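Local coordinates for Glyco_hydro_cc domain-containing protein (Cryptococcus neoformans, PDB 6UBC) that binds oligosaccharides, probably beta-1,3-glucan fragments, as a probably secreted fungal member of glycoside hydrolase family GH128, subgroup VII, at residues Tyr223-Ala227 / Arg255-Phe259; Lys345-Val351 / Phe392-Ile396; Cys383-Ile389 / Ser418-Asp422. All coordinates share one frame; numbering follows the deposited sequence.

Contact 1 (Tyr223-Ala227 / Arg255-Phe259); sequences YDWNA and RLSAF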
ATOM      1  N   TYR A 223      -6.572   3.506  -3.993  1.00 23.17           N
ATOM      2  CA  TYR A 223      -7.106   2.122  -3.964  1.00 23.24           C
ATOM      3  C   TYR A 223      -7.918   1.970  -2.692  1.00 23.29           C
ATOM      4  O   TYR A 223      -7.705   2.783  -1.725  1.00 22.96           O
ATOM      5  CB  TYR A 223      -5.964   1.121  -4.027  1.00 21.89           C
ATOM      6  CG  TYR A 223      -5.236   0.860  -2.719  1.00 20.74           C
ATOM      7  CD1 TYR A 223      -4.404   1.814  -2.124  1.00 20.53           C
ATOM      8  CD2 TYR A 223      -5.310  -0.374  -2.105  1.00 20.20           C
ATOM      9  CE1 TYR A 223      -3.737   1.557  -0.938  1.00 20.06           C
ATOM     10  CE2 TYR A 223      -4.582  -0.667  -0.965  1.00 21.99           C
ATOM     11  CZ  TYR A 223      -3.816   0.311  -0.350  1.00 21.48           C
ATOM     12  OH  TYR A 223      -3.103   0.050   0.805  1.00 21.57           O
ATOM     13  N   ASP A 224      -8.732   0.917  -2.654  1.00 22.00           N
ATOM     14  CA  ASP A 224      -9.706   0.730  -1.549  1.00 21.94           C
ATOM     15  C   ASP A 224      -9.788  -0.747  -1.130  1.00 21.85           C
ATOM     16  O   ASP A 224     -10.826  -1.134  -0.559  1.00 23.20           O
ATOM     17  CB  ASP A 224     -11.058   1.331  -1.914  1.00 21.82           C
ATOM     18  CG  ASP A 224     -11.784   0.543  -2.994  1.00 24.07           C
ATOM     19  OD1 ASP A 224     -11.200  -0.399  -3.546  1.00 24.65           O
ATOM     20  OD2 ASP A 224     -12.941   0.887  -3.260  1.00 25.55           O
ATOM     21  N   TRP A 225      -8.774  -1.519  -1.491  1.00 22.25           N
ATOM     22  CA  TRP A 225      -8.606  -2.957  -1.170  1.00 21.71           C
ATOM     23  C   TRP A 225      -9.529  -3.826  -2.019  1.00 22.73           C
ATOM     24  O   TRP A 225      -9.342  -5.042  -1.973  1.00 24.01           O
ATOM     25  CB  TRP A 225      -8.790  -3.246   0.314  1.00 22.35           C
ATOM     26  CG  TRP A 225      -7.798  -2.537   1.184  1.00 22.47           C
ATOM     27  CD1 TRP A 225      -6.506  -2.874   1.350  1.00 23.98           C
ATOM     28  CD2 TRP A 225      -8.003  -1.345   1.963  1.00 23.01           C
ATOM     29  NE1 TRP A 225      -5.873  -2.022   2.213  1.00 23.11           N
ATOM     30  CE2 TRP A 225      -6.764  -1.059   2.589  1.00 23.06           C
ATOM     31  CE3 TRP A 225      -9.100  -0.526   2.220  1.00 23.89           C
ATOM     32  CZ2 TRP A 225      -6.591   0.019   3.425  1.00 22.88           C
ATOM     33  CZ3 TRP A 225      -8.937   0.546   3.083  1.00 23.92           C
ATOM     34  CH2 TRP A 225      -7.688   0.824   3.659  1.00 24.30           C
ATOM     35  N   ASN A 226     -10.429  -3.236  -2.805  1.00 21.89           N
ATOM     36  CA  ASN A 226     -11.296  -4.026  -3.727  1.00 24.34           C
ATOM     37  C   ASN A 226     -10.546  -4.322  -5.041  1.00 25.48           C
ATOM     38  O   ASN A 226      -9.492  -3.658  -5.378  1.00 25.02           O
ATOM     39  CB  ASN A 226     -12.620  -3.301  -3.983  1.00 25.45           C
ATOM     40  CG  ASN A 226     -13.422  -3.133  -2.720  1.00 27.33           C
ATOM     41  OD1 ASN A 226     -13.479  -4.078  -1.925  1.00 25.62           O
ATOM     42  ND2 ASN A 226     -13.982  -1.942  -2.500  1.00 26.44           N
ATOM     43  N   ALA A 227     -11.106  -5.220  -5.851  1.00 26.22           N
ATOM     44  CA  ALA A 227     -10.521  -5.565  -7.161  1.00 25.40           C
ATOM     45  C   ALA A 227     -10.356  -4.296  -7.995  1.00 26.89           C
ATOM     46  O   ALA A 227      -9.253  -4.105  -8.621  1.00 27.08           O
ATOM     47  CB  ALA A 227     -11.377  -6.642  -7.856  1.00 27.57           C
ATOM     48  N   ARG A 255     -13.905 -10.285  -3.363  1.00 28.18           N
ATOM     49  CA  ARG A 255     -12.766  -9.569  -4.022  1.00 26.12           C
ATOM     50  C   ARG A 255     -12.054 -10.479  -5.013  1.00 27.41           C
ATOM     51  O   ARG A 255     -11.701  -9.984  -6.104  1.00 28.04           O
ATOM     52  CB  ARG A 255     -11.829  -9.045  -2.937  1.00 25.58           C
ATOM     53  CG  ARG A 255     -12.441  -7.823  -2.274  1.00 25.21           C
ATOM     54  CD  ARG A 255     -11.679  -7.385  -1.051  1.00 24.90           C
ATOM     55  NE  ARG A 255     -12.110  -6.096  -0.550  1.00 26.15           N
ATOM     56  CZ  ARG A 255     -11.846  -5.566   0.625  1.00 25.94           C
ATOM     57  NH1 ARG A 255     -11.151  -6.181   1.554  1.00 24.95           N
ATOM     58  NH2 ARG A 255     -12.295  -4.356   0.872  1.00 26.95           N
ATOM     59  N   LEU A 256     -11.817 -11.733  -4.657  1.00 26.85           N
ATOM     60  CA  LEU A 256     -11.110 -12.672  -5.579  1.00 30.35           C
ATOM     61  C   LEU A 256     -11.995 -12.856  -6.816  1.00 31.73           C
ATOM     62  O   LEU A 256     -11.545 -12.740  -7.958  1.00 29.18           O
ATOM     63  CB  LEU A 256     -10.874 -13.991  -4.847  1.00 30.50           C
ATOM     64  CG  LEU A 256     -10.334 -15.110  -5.744  1.00 33.20           C
ATOM     65  CD1 LEU A 256      -8.953 -14.764  -6.279  1.00 31.18           C
ATOM     66  CD2 LEU A 256     -10.315 -16.411  -4.984  1.00 34.44           C
ATOM     67  N   SER A 257     -13.291 -13.014  -6.589  1.00 36.21           N
ATOM     68  CA  SER A 257     -14.217 -13.272  -7.699  1.00 36.26           C
ATOM     69  C   SER A 257     -14.273 -12.045  -8.617  1.00 35.81           C
ATOM     70  O   SER A 257     -14.155 -12.196  -9.881  1.00 34.11           O
ATOM     71  CB  SER A 257     -15.535 -13.751  -7.122  1.00 37.77           C
ATOM     72  OG  SER A 257     -16.449 -13.712  -8.162  1.00 45.04           O
ATOM     73  N   ALA A 258     -14.249 -10.828  -8.066  1.00 34.54           N
ATOM     74  CA  ALA A 258     -14.256  -9.602  -8.898  1.00 33.80           C
ATOM     75  C   ALA A 258     -12.934  -9.525  -9.696  1.00 32.42           C
ATOM     76  O   ALA A 258     -12.918  -9.011 -10.852  1.00 30.06           O
ATOM     77  CB  ALA A 258     -14.498  -8.371  -8.035  1.00 33.82           C
ATOM     78  N   PHE A 259     -11.834  -9.879  -9.039  1.00 30.91           N
ATOM     79  CA  PHE A 259     -10.501  -9.782  -9.675  1.00 30.23           C
ATOM     80  C   PHE A 259     -10.463 -10.725 -10.885  1.00 30.64           C
ATOM     81  O   PHE A 259      -9.995 -10.356 -11.912  1.00 31.05           O
ATOM     82  CB  PHE A 259      -9.385 -10.130  -8.687  1.00 29.96           C
ATOM     83  CG  PHE A 259      -8.047  -9.682  -9.221  1.00 30.36           C
ATOM     84  CD1 PHE A 259      -7.598  -8.387  -9.007  1.00 29.67           C
ATOM     85  CD2 PHE A 259      -7.294 -10.510 -10.038  1.00 29.91           C
ATOM     86  CE1 PHE A 259      -6.424  -7.924  -9.566  1.00 27.82           C
ATOM     87  CE2 PHE A 259      -6.081 -10.056 -10.536  1.00 28.31           C
ATOM     88  CZ  PHE A 259      -5.666  -8.758 -10.321  1.00 27.61           C
TER

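Contact 2 (Lys345-Val351 / Phe392-Ile396); sequences KNSMDGV and FINDI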
ATOM      1  N   LYS A 345       5.254   2.739  12.330  1.00 23.03           N
ATOM      2  CA  LYS A 345       6.412   3.176  13.119  1.00 23.02           C
ATOM      3  C   LYS A 345       6.057   4.487  13.796  1.00 23.57           C
ATOM      4  O   LYS A 345       5.057   5.073  13.431  1.00 24.34           O
ATOM      5  CB  LYS A 345       7.622   3.310  12.203  1.00 24.43           C
ATOM      6  CG  LYS A 345       8.151   2.010  11.600  1.00 24.77           C
ATOM      7  CD  LYS A 345       8.676   0.978  12.601  1.00 23.96           C
ATOM      8  CE  LYS A 345       9.330  -0.129  11.828  1.00 25.10           C
ATOM      9  NZ  LYS A 345       9.881  -1.185  12.696  1.00 26.31           N
ATOM     10  N   ASN A 346       6.851   4.918  14.796  1.00 24.04           N
ATOM     11  CA  ASN A 346       6.563   6.201  15.439  1.00 25.53           C
ATOM     12  C   ASN A 346       7.758   7.136  15.377  1.00 27.94           C
ATOM     13  O   ASN A 346       7.705   8.148  16.075  1.00 26.33           O
ATOM     14  CB  ASN A 346       6.096   6.049  16.878  1.00 27.86           C
ATOM     15  CG  ASN A 346       7.185   5.620  17.835  1.00 27.49           C
ATOM     16  OD1 ASN A 346       8.288   5.271  17.421  1.00 28.95           O
ATOM     17  ND2 ASN A 346       6.856   5.605  19.112  1.00 29.51           N
ATOM     18  N   SER A 347       8.708   6.879  14.507  1.00 26.54           N
ATOM     19  CA  SER A 347       9.939   7.681  14.345  1.00 28.83           C
ATOM     20  C   SER A 347      10.487   7.473  12.929  1.00 29.23           C
ATOM     21  O   SER A 347      10.233   6.406  12.294  1.00 26.79           O
ATOM     22  CB  SER A 347      10.957   7.322  15.413  1.00 30.78           C
ATOM     23  OG  SER A 347      11.631   6.138  15.128  1.00 32.99           O
ATOM     24  N   MET A 348      11.119   8.500  12.394  1.00 28.52           N
ATOM     25  CA  MET A 348      11.727   8.413  11.055  1.00 28.94           C
ATOM     26  C   MET A 348      12.829   7.342  11.038  1.00 29.22           C
ATOM     27  O   MET A 348      13.012   6.752   9.986  1.00 29.55           O
ATOM     28  CB  MET A 348      12.222   9.787  10.616  1.00 29.58           C
ATOM     29  CG  MET A 348      11.081  10.816  10.389  1.00 27.08           C
ATOM     30  SD  MET A 348       9.705  10.189   9.357  1.00 29.79           S
ATOM     31  CE  MET A 348       8.507   9.721  10.622  1.00 26.91           C
ATOM     32  N   ASP A 349      13.522   7.077  12.149  1.00 29.16           N
ATOM     33  CA  ASP A 349      14.529   5.973  12.221  1.00 30.97           C
ATOM     34  C   ASP A 349      13.892   4.628  11.846  1.00 27.25           C
ATOM     35  O   ASP A 349      14.469   3.895  11.038  1.00 27.74           O
ATOM     36  CB  ASP A 349      15.169   5.849  13.600  1.00 35.01           C
ATOM     37  CG  ASP A 349      16.260   6.880  13.897  1.00 43.82           C
ATOM     38  OD1 ASP A 349      16.671   7.625  12.973  1.00 45.80           O
ATOM     39  OD2 ASP A 349      16.682   6.955  15.085  1.00 54.95           O
ATOM     40  N   GLY A 350      12.690   4.375  12.338  1.00 27.22           N
ATOM     41  CA  GLY A 350      11.944   3.124  12.048  1.00 26.53           C
ATOM     42  C   GLY A 350      11.497   3.071  10.600  1.00 26.13           C
ATOM     43  O   GLY A 350      11.549   1.998   9.993  1.00 25.60           O
ATOM     44  N   VAL A 351      11.010   4.205  10.078  1.00 26.11           N
ATOM     45  CA  VAL A 351      10.615   4.332   8.669  1.00 23.76           C
ATOM     46  C   VAL A 351      11.841   3.943   7.825  1.00 25.20           C
ATOM     47  O   VAL A 351      11.709   3.183   6.883  1.00 24.30           O
ATOM     48  CB  VAL A 351      10.106   5.749   8.352  1.00 22.76           C
ATOM     49  CG1 VAL A 351       9.784   5.873   6.881  1.00 24.09           C
ATOM     50  CG2 VAL A 351       8.872   6.138   9.210  1.00 24.19           C
ATOM     51  N   PHE A 392       4.595  13.357  12.976  1.00 27.66           N
ATOM     52  CA  PHE A 392       4.847  12.117  12.218  1.00 26.71           C
ATOM     53  C   PHE A 392       4.407  12.288  10.775  1.00 27.08           C
ATOM     54  O   PHE A 392       5.180  11.903   9.906  1.00 26.97           O
ATOM     55  CB  PHE A 392       4.171  10.928  12.889  1.00 25.63           C
ATOM     56  CG  PHE A 392       4.451   9.637  12.193  1.00 26.53           C
ATOM     57  CD1 PHE A 392       5.586   8.922  12.507  1.00 27.90           C
ATOM     58  CD2 PHE A 392       3.521   9.094  11.303  1.00 25.17           C
ATOM     59  CE1 PHE A 392       5.800   7.673  11.948  1.00 27.61           C
ATOM     60  CE2 PHE A 392       3.736   7.866  10.729  1.00 25.54           C
ATOM     61  CZ  PHE A 392       4.912   7.177  11.009  1.00 28.11           C
ATOM     62  N   ILE A 393       3.179  12.752  10.547  1.00 24.64           N
ATOM     63  CA  ILE A 393       2.646  12.860   9.163  1.00 25.48           C
ATOM     64  C   ILE A 393       3.555  13.846   8.410  1.00 26.24           C
ATOM     65  O   ILE A 393       3.934  13.559   7.266  1.00 25.23           O
ATOM     66  CB  ILE A 393       1.165  13.319   9.176  1.00 23.72           C
ATOM     67  CG1 ILE A 393       0.217  12.219   9.692  1.00 23.73           C
ATOM     68  CG2 ILE A 393       0.787  13.756   7.786  1.00 24.49           C
ATOM     69  CD1 ILE A 393      -1.144  12.727  10.150  1.00 24.13           C
ATOM     70  N   ASN A 394       3.877  14.978   9.018  1.00 27.30           N
ATOM     71  CA  ASN A 394       4.667  16.049   8.328  1.00 27.85           C
ATOM     72  C   ASN A 394       6.060  15.504   7.998  1.00 27.93           C
ATOM     73  O   ASN A 394       6.485  15.604   6.807  1.00 27.70           O
ATOM     74  CB  ASN A 394       4.725  17.299   9.191  1.00 29.22           C
ATOM     75  CG  ASN A 394       3.405  18.051   9.166  1.00 30.31           C
ATOM     76  OD1 ASN A 394       2.771  18.179   8.107  1.00 32.07           O
ATOM     77  ND2 ASN A 394       3.065  18.668  10.287  1.00 28.67           N
ATOM     78  N   ASP A 395       6.663  14.794   8.966  1.00 25.83           N
ATOM     79  CA  ASP A 395       8.002  14.207   8.846  1.00 28.75           C
ATOM     80  C   ASP A 395       8.015  13.138   7.760  1.00 26.50           C
ATOM     81  O   ASP A 395       8.983  13.075   6.972  1.00 26.17           O
ATOM     82  CB  ASP A 395       8.518  13.622  10.152  1.00 30.45           C
ATOM     83  CG  ASP A 395       8.964  14.626  11.220  1.00 33.68           C
ATOM     84  OD1 ASP A 395       9.079  15.801  10.903  1.00 31.30           O
ATOM     85  OD2 ASP A 395       9.180  14.202  12.359  1.00 35.21           O
ATOM     86  N   ILE A 396       7.053  12.214   7.765  1.00 26.36           N
ATOM     87  CA  ILE A 396       7.121  11.039   6.878  1.00 25.65           C
ATOM     88  C   ILE A 396       6.854  11.509   5.441  1.00 25.46           C
ATOM     89  O   ILE A 396       7.437  10.949   4.473  1.00 26.45           O
ATOM     90  CB  ILE A 396       6.180   9.892   7.365  1.00 25.94           C
ATOM     91  CG1 ILE A 396       6.725   8.563   6.828  1.00 25.52           C
ATOM     92  CG2 ILE A 396       4.717  10.109   6.998  1.00 25.13           C
ATOM     93  CD1 ILE A 396       5.950   7.331   7.291  1.00 25.99           C
TER

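Contact 3 (Cys383-Ile389 / Ser418-Asp422); sequences CTDQSEI and SPEWD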
ATOM      1  N   CYS A 383      -0.312   5.246  17.826  1.00 27.46           N
ATOM      2  CA  CYS A 383      -0.144   6.588  18.424  1.00 26.28           C
ATOM      3  C   CYS A 383      -1.527   7.221  18.648  1.00 24.89           C
ATOM      4  O   CYS A 383      -2.350   7.098  17.785  1.00 24.58           O
ATOM      5  CB  CYS A 383       0.600   7.553  17.518  1.00 28.75           C
ATOM      6  SG  CYS A 383       2.217   6.897  16.996  1.00 34.37           S
ATOM      7  N   THR A 384      -1.725   7.887  19.773  1.00 25.42           N
ATOM      8  CA  THR A 384      -3.029   8.509  20.177  1.00 26.77           C
ATOM      9  C   THR A 384      -2.872  10.026  20.381  1.00 27.68           C
ATOM     10  O   THR A 384      -3.892  10.740  20.425  1.00 28.66           O
ATOM     11  CB  THR A 384      -3.581   7.838  21.448  1.00 28.37           C
ATOM     12  OG1 THR A 384      -2.509   7.881  22.386  1.00 29.93           O
ATOM     13  CG2 THR A 384      -4.030   6.387  21.251  1.00 29.67           C
ATOM     14  N   ASP A 385      -1.644  10.515  20.501  1.00 27.70           N
ATOM     15  CA  ASP A 385      -1.350  11.930  20.780  1.00 28.40           C
ATOM     16  C   ASP A 385      -1.403  12.706  19.459  1.00 28.26           C
ATOM     17  O   ASP A 385      -0.592  12.442  18.588  1.00 27.04           O
ATOM     18  CB  ASP A 385      -0.011  12.137  21.481  1.00 31.80           C
ATOM     19  CG  ASP A 385       0.204  13.580  21.865  1.00 37.79           C
ATOM     20  OD1 ASP A 385       0.644  14.380  20.997  1.00 36.81           O
ATOM     21  OD2 ASP A 385      -0.231  13.915  22.985  1.00 45.76           O
ATOM     22  N   GLN A 386      -2.349  13.608  19.336  1.00 25.98           N
ATOM     23  CA  GLN A 386      -2.572  14.318  18.047  1.00 27.92           C
ATOM     24  C   GLN A 386      -1.302  15.082  17.637  1.00 28.33           C
ATOM     25  O   GLN A 386      -0.997  15.100  16.436  1.00 25.74           O
ATOM     26  CB  GLN A 386      -3.753  15.294  18.132  1.00 28.69           C
ATOM     27  CG  GLN A 386      -4.091  15.952  16.801  1.00 27.07           C
ATOM     28  CD  GLN A 386      -4.538  14.935  15.779  1.00 25.28           C
ATOM     29  OE1 GLN A 386      -5.469  14.176  16.041  1.00 28.61           O
ATOM     30  NE2 GLN A 386      -3.871  14.886  14.622  1.00 23.18           N
ATOM     31  N   SER A 387      -0.644  15.739  18.598  1.00 28.62           N
ATOM     32  CA  SER A 387       0.557  16.555  18.329  1.00 29.55           C
ATOM     33  C   SER A 387       1.674  15.660  17.762  1.00 27.79           C
ATOM     34  O   SER A 387       2.277  15.927  16.680  1.00 29.07           O
ATOM     35  CB  SER A 387       0.960  17.221  19.600  1.00 34.15           C
ATOM     36  OG  SER A 387       2.007  18.059  19.243  1.00 40.71           O
ATOM     37  N   GLU A 388       1.886  14.507  18.381  1.00 28.08           N
ATOM     38  CA  GLU A 388       2.903  13.557  17.870  1.00 27.96           C
ATOM     39  C   GLU A 388       2.463  13.051  16.502  1.00 25.45           C
ATOM     40  O   GLU A 388       3.358  12.877  15.638  1.00 26.35           O
ATOM     41  CB  GLU A 388       2.989  12.375  18.857  1.00 31.61           C
ATOM     42  CG  GLU A 388       3.924  11.242  18.466  1.00 37.74           C
ATOM     43  CD  GLU A 388       3.818   9.954  19.319  1.00 44.59           C
ATOM     44  OE1 GLU A 388       2.869   9.870  20.154  1.00 51.24           O
ATOM     45  OE2 GLU A 388       4.680   9.018  19.155  1.00 44.14           O
ATOM     46  N   ILE A 389       1.160  12.754  16.305  1.00 23.90           N
ATOM     47  CA  ILE A 389       0.636  12.310  14.982  1.00 23.21           C
ATOM     48  C   ILE A 389       0.935  13.336  13.906  1.00 23.19           C
ATOM     49  O   ILE A 389       1.367  12.937  12.848  1.00 24.43           O
ATOM     50  CB  ILE A 389      -0.865  11.966  15.063  1.00 23.68           C
ATOM     51  CG1 ILE A 389      -1.005  10.616  15.772  1.00 25.02           C
ATOM     52  CG2 ILE A 389      -1.549  11.978  13.724  1.00 24.71           C
ATOM     53  CD1 ILE A 389      -2.396  10.313  16.319  1.00 24.92           C
ATOM     54  N   SER A 418      -5.682   4.214  15.852  1.00 26.36           N
ATOM     55  CA  SER A 418      -6.320   5.050  16.891  1.00 25.20           C
ATOM     56  C   SER A 418      -7.409   5.900  16.268  1.00 25.07           C
ATOM     57  O   SER A 418      -7.312   6.262  15.095  1.00 23.74           O
ATOM     58  CB  SER A 418      -5.285   5.942  17.534  1.00 26.68           C
ATOM     59  OG  SER A 418      -4.837   6.957  16.637  1.00 25.84           O
ATOM     60  N   PRO A 419      -8.393   6.347  17.052  1.00 25.13           N
ATOM     61  CA  PRO A 419      -9.380   7.275  16.542  1.00 26.82           C
ATOM     62  C   PRO A 419      -8.767   8.603  16.034  1.00 25.35           C
ATOM     63  O   PRO A 419      -9.256   9.172  15.070  1.00 26.63           O
ATOM     64  CB  PRO A 419     -10.221   7.575  17.777  1.00 28.92           C
ATOM     65  CG  PRO A 419     -10.061   6.358  18.639  1.00 29.55           C
ATOM     66  CD  PRO A 419      -8.619   5.962  18.463  1.00 28.57           C
ATOM     67  N   GLU A 420      -7.663   9.014  16.655  1.00 23.09           N
ATOM     68  CA  GLU A 420      -6.921  10.240  16.281  1.00 22.53           C
ATOM     69  C   GLU A 420      -6.269  10.063  14.888  1.00 25.56           C
ATOM     70  O   GLU A 420      -6.113  11.051  14.174  1.00 23.32           O
ATOM     71  CB  GLU A 420      -5.916  10.626  17.363  1.00 24.63           C
ATOM     72  CG  GLU A 420      -6.546  10.987  18.688  1.00 25.58           C
ATOM     73  CD  GLU A 420      -6.646   9.863  19.714  1.00 28.37           C
ATOM     74  OE1 GLU A 420      -6.521   8.691  19.336  1.00 25.95           O
ATOM     75  OE2 GLU A 420      -6.837  10.198  20.877  1.00 23.78           O
ATOM     76  N   TRP A 421      -5.946   8.841  14.504  1.00 23.57           N
ATOM     77  CA  TRP A 421      -5.394   8.551  13.164  1.00 25.04           C
ATOM     78  C   TRP A 421      -6.505   8.613  12.089  1.00 27.03           C
ATOM     79  O   TRP A 421      -6.196   8.905  10.896  1.00 26.66           O
ATOM     80  CB  TRP A 421      -4.669   7.190  13.206  1.00 23.76           C
ATOM     81  CG  TRP A 421      -3.922   6.940  11.918  1.00 22.53           C
ATOM     82  CD1 TRP A 421      -4.387   6.322  10.815  1.00 21.88           C
ATOM     83  CD2 TRP A 421      -2.718   7.604  11.511  1.00 21.84           C
ATOM     84  NE1 TRP A 421      -3.474   6.387   9.797  1.00 23.27           N
ATOM     85  CE2 TRP A 421      -2.439   7.191  10.197  1.00 21.38           C
ATOM     86  CE3 TRP A 421      -1.787   8.430  12.161  1.00 22.55           C
ATOM     87  CZ2 TRP A 421      -1.346   7.654   9.464  1.00 23.13           C
ATOM     88  CZ3 TRP A 421      -0.676   8.867  11.452  1.00 22.98           C
ATOM     89  CH2 TRP A 421      -0.445   8.475  10.117  1.00 22.07           C
ATOM     90  N   ASP A 422      -7.784   8.419  12.436  1.00 24.22           N
ATOM     91  CA  ASP A 422      -8.857   8.438  11.410  1.00 23.62           C
ATOM     92  C   ASP A 422      -8.703   9.694  10.531  1.00 24.57           C
ATOM     93  O   ASP A 422      -8.527  10.794  11.091  1.00 23.53           O
ATOM     94  CB  ASP A 422     -10.264   8.416  12.026  1.00 26.96           C
ATOM     95  CG  ASP A 422     -10.766   7.113  12.630  1.00 30.90           C
ATOM     96  OD1 ASP A 422     -10.189   6.091  12.350  1.00 37.47           O
ATOM     97  OD2 ASP A 422     -11.713   7.196  13.436  1.00 35.40           O
TER
HETATM   98  O   HOH W   1      -2.495   5.389  15.164  1.00 34.14           O
HETATM   99  O   HOH W   2      -7.467  13.880  14.005  1.00 23.28           O

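Contact 1 (Tyr223-Ala227 / Arg255-Phe259)
N226 and R255 carry the polar half of this contact. The guanidinium of R255 meets the side-chain amide of N226 side-on, with two nitrogens donating to one oxygen. R255 NE lies 2.8 Å from N226 OD1 on a fairly straight path (160°). R255 NH2 lies 3.0 Å from N226 OD1 at the more bent angle of 140°. OD1 sits in the guanidinium plane, but the amide plane is turned 50° against it, and both nitrogens come from the same face of the amide. An extended chain from CG to NE takes the guanidinium from the helix to the loop.

Over one guanidinium face stands the carbonyl oxygen W225 O, 3.3 Å from R255 NE; the angle is too poor for a hydrogen bond, yet the oxygen may offset some of the positive charge. W243 meets the same arginine through a cation-pi interaction.

The loop orders its own acceptor. N226 N donates to D224 OD1 at 3.0 Å, closing an Asx turn, and N226 ND2 makes a weak bond to D224 OD2, which also accepts from S230 N. D224 thus helps to hold the amide that R255 grips. The W225 indole nitrogen has its partner in E370.

Beyond the polar group the contact is apolar: the methyl A227 CB packs 3.6 Å from A258 CB and 4.1 Å from F259 CB.

The loop leaves strand 221-223 of the mixed, largely parallel sheet and leads toward strand 237-241, where N240 holds A227 O. Helix 250-260 lies beside it, with F259 reaching L242 and I269 of strand 268-270. The contact therefore ties a strand-end loop to the helix that connects two neighbouring strands.

Contact 2 (Lys345-Val351 / Phe392-Ile396)
F392 and K345 provide the closest approach, a ring against a backbone oxygen. The carbonyl oxygen K345 O lies 3.1 Å from F392 CE1 and 3.2 Å from F392 CZ, so two ring carbons bear on it obliquely. The chi1 of F392 (-177°) sets CG opposite the backbone nitrogen and carries the ring from helix 386-402 toward the turn that follows strand 339-345. S347 N stands at the ring edge, close to its plane.

The apolar contacts begin with M348, whose side chain folds back through bends at chi2 and chi3 to reach the other helix. Its methyl CE comes obliquely to the same part of the ring, 3.6 Å from F392 CD1, while its sulfur lies one turn on along helix 386-402, with M348 SD 3.7 Å from I396 CA and equally near the CB of D395. Deeper in, V351 CG2 packs on I396 CD1 at 3.7 Å, the two branched chains meeting at a slant. L399 extends this seam by touching both M348 and V351.

The polar groups that have identified partners find them within a segment or outside the pair. V351 N bonds to S347 O at the start of helix 348-362, where S347 is the N-cap residue; I396 N bonds to F392 O in the facing helix. The ammonium of K345 turns away to a salt bridge with D376.

The two segments are thus held by van der Waals packing, with at most a weakly polar ring-to-carbonyl component; the strand end and two helices are joined without any directional bond between them.

Contact 3 (Cys383-Ile389 / Ser418-Asp422)
The capped start of helix 386-402 meets an ST motif in the loop after strand 406-411. S418 OG joins the two: it donates to C383 O at 2.7 Å, lying in the carbonyl plane with a C=O...donor angle of 158°, and it accepts from W421 N at 3.1 Å. Its chi1 of 70° places the hydroxyl between the backbone N and the carbonyl carbon, where it can serve both. Water 1 also donates to C383 O. On the helix side D385 is the N-cap, its OD1 using the anti lone pair to accept from E388 N.

Next to this bond E420 folds over T384. The carbonyl oxygen T384 O stands above the carboxylate face, 3.0 Å from E420 CD and equally close to E420 OE2; as both oxygens are acceptors, this is no hydrogen bond. Behind it I389 fills the apolar layer. Its CD1 methyl lies 3.7 Å from E420 CB, the two chains crossing at about a right angle, and its CG2 methyl lies 3.9 Å from W421 CE3.

W421 is placed by outside partners, with its indole nitrogen bonded to S412 O and its ring stacked on Y411. The amide nitrogen of Q386 is held by N390 and S432, and the disulfide from C383 to C373 pins this corner to strand 366-375.

The direct joining rests mainly on one short serine bond and a small apolar patch. The carboxylate against the T384 carbonyl is probably unfavourable for a charged E420, and solvent, which reaches the partly exposed E420, would be expected to ease it.

Overall arrangement
The three contacts lie within one catalytic-core region whose largely parallel strands alternate with helices, consistent with the (beta/alpha)8 barrel of GH128. Contact 1 comes first along the chain, both its segments preceding those of the others, on the loop after strand 221-223 and helix 250-260. Contacts 2 and 3 follow with alternating segments and share helix 386-402, their centres about 13 Å apart; they touch where I393 and F392 pack against W421, and N346 against C383. Contact 1 is remote, with centres about 30 Å from contact 2 and 29 Å from contact 3, and lies across the chain's centre from contact 2. The contacts thus fall in two separate regions of one fold.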